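PDB 5Y5A: KLLA0F20702p from Kluyveromyces lactis, which is an Est1 protein that, as in other yeasts, probably recruits telomerase to telomeres by binding the telomere protein Cdc13. Local coordinates for residues Lys356-Ile361 / Phe420-Met425. Numbering follows the deposited sequence.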
# COMPACT_ATOMS: atom_id res chain seq x y z
N LYS A 356 8.42 18.53 9.12
CA LYS A 356 9.31 17.38 9.20
C LYS A 356 8.58 16.04 9.13
O LYS A 356 9.21 14.98 9.09
CB LYS A 356 10.14 17.46 10.48
CG LYS A 356 11.11 18.64 10.55
CD LYS A 356 11.86 18.64 11.87
CE LYS A 356 12.57 19.97 12.12
NZ LYS A 356 13.46 19.91 13.32
N ASN A 357 7.25 16.08 9.12
CA ASN A 357 6.48 14.85 9.22
C ASN A 357 5.49 14.66 8.07
O ASN A 357 4.61 13.82 8.16
CB ASN A 357 5.75 14.81 10.56
CG ASN A 357 6.71 14.84 11.75
OD1 ASN A 357 7.42 13.87 12.00
ND2 ASN A 357 6.73 15.96 12.48
N ILE A 358 5.66 15.42 6.99
CA ILE A 358 4.68 15.45 5.91
C ILE A 358 4.49 14.08 5.26
O ILE A 358 3.40 13.76 4.79
CB ILE A 358 5.07 16.50 4.83
CG1 ILE A 358 3.91 16.78 3.90
CG2 ILE A 358 6.30 16.04 4.04
CD1 ILE A 358 2.69 17.37 4.57
N SER A 359 5.53 13.26 5.27
CA SER A 359 5.45 11.95 4.65
C SER A 359 4.45 11.05 5.38
O SER A 359 3.74 10.27 4.75
CB SER A 359 6.83 11.29 4.61
OG SER A 359 6.72 9.94 4.21
N MET A 360 4.38 11.19 6.70
CA MET A 360 3.43 10.42 7.50
C MET A 360 2.02 11.00 7.33
O MET A 360 1.02 10.27 7.40
CB MET A 360 3.85 10.41 8.98
CG MET A 360 2.92 9.60 9.89
SD MET A 360 2.80 7.84 9.42
CE MET A 360 4.46 7.33 9.82
N ILE A 361 1.94 12.30 7.10
CA ILE A 361 0.63 12.93 6.91
C ILE A 361 0.04 12.47 5.59
O ILE A 361 -1.16 12.21 5.47
CB ILE A 361 0.74 14.47 6.95
CG1 ILE A 361 1.03 14.93 8.38
CG2 ILE A 361 -0.54 15.11 6.42
CD1 ILE A 361 1.47 16.38 8.50
N PHE A 420 7.10 17.05 -2.95
CA PHE A 420 6.01 16.70 -3.85
C PHE A 420 4.70 16.53 -3.10
O PHE A 420 3.64 16.70 -3.68
CB PHE A 420 6.34 15.42 -4.65
CG PHE A 420 6.23 14.15 -3.84
CD1 PHE A 420 5.03 13.45 -3.77
CD2 PHE A 420 7.34 13.64 -3.16
CE1 PHE A 420 4.93 12.29 -3.03
CE2 PHE A 420 7.24 12.48 -2.41
CZ PHE A 420 6.03 11.80 -2.34
N GLN A 421 4.78 16.20 -1.81
CA GLN A 421 3.59 15.74 -1.08
C GLN A 421 2.46 16.76 -1.00
O GLN A 421 1.28 16.39 -0.99
CB GLN A 421 3.95 15.31 0.34
CG GLN A 421 4.74 14.02 0.44
CD GLN A 421 6.23 14.27 0.49
OE1 GLN A 421 6.70 15.39 0.26
NE2 GLN A 421 6.99 13.23 0.81
N TYR A 422 2.82 18.03 -0.93
CA TYR A 422 1.82 19.08 -0.72
C TYR A 422 0.78 19.13 -1.83
O TYR A 422 -0.41 19.02 -1.55
CB TYR A 422 2.52 20.43 -0.57
CG TYR A 422 3.30 20.47 0.72
CD1 TYR A 422 2.64 20.43 1.94
CD2 TYR A 422 4.68 20.52 0.72
CE1 TYR A 422 3.33 20.46 3.13
CE2 TYR A 422 5.39 20.54 1.92
CZ TYR A 422 4.70 20.51 3.12
OH TYR A 422 5.38 20.54 4.33
N LEU A 423 1.21 19.24 -3.08
CA LEU A 423 0.26 19.27 -4.19
C LEU A 423 -0.19 17.85 -4.58
O LEU A 423 -1.26 17.67 -5.15
CB LEU A 423 0.87 19.99 -5.39
CG LEU A 423 1.08 21.51 -5.21
CD1 LEU A 423 1.43 22.17 -6.53
CD2 LEU A 423 -0.16 22.18 -4.61
N ALA A 424 0.62 16.85 -4.27
CA ALA A 424 0.24 15.45 -4.51
C ALA A 424 -0.99 15.07 -3.70
O ALA A 424 -1.85 14.33 -4.18
CB ALA A 424 1.39 14.51 -4.19
N MET A 425 -1.08 15.57 -2.48
CA MET A 425 -2.24 15.30 -1.63
C MET A 425 -3.51 15.90 -2.24
O MET A 425 -4.57 15.28 -2.21
CB MET A 425 -2.01 15.85 -0.21
CG MET A 425 -1.09 14.97 0.64
SD MET A 425 -0.96 15.45 2.38
CE MET A 425 -0.32 17.11 2.24
O HOH W 1 5.91 10.50 1.29
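Ile358 reaches from the long helix 339-379 toward helix 421-433, where its side chain meets Gln421, Tyr422 and Met425. Its CG1, anti to the backbone N (chi1 -166°), makes an off-centre CH-pi contact with the Tyr422 ring, 4.2 Å from the centroid. The methyl beyond it meets the same ring obliquely, Ile358 CD1 lying 3.5 Å from Tyr422 CE1. Apolar packing continues one turn on: Met425, bent at chi3 (-60°), brings its CE to 3.8 Å from Ile358 CD1, while its SD rests 4.1 Å from Ile361 CG2. Gln421 adds its aliphatic part, with CB 3.9 Å from Ile358 CG1, and its amide lies beside Ile358 CG2. An alanine at Tyr422 would probably leave Ile358 CG1 and CD1 without their aromatic partner and open a gap on that side of Ile358. The polar link runs through water: Gln421 NE2 donates to a water at 3.0 Å, and that water is hydrogen-bonded to Ser359 OG at 3.1 Å. No direct hydrogen bond joins the segments, whose axes run 27° from parallel and 10.5 Å apart. Leu405 and Val409 of helix 385-410, the latter a neighbour of the Tyr422 side chain, also pack against this cluster, making it a three-helix junction within the Est1 DNA/RNA-binding region. Cohesion here thus rests on side-chain shape and dispersion, with one water bridging the polar groups at the more exposed Ser359 margin.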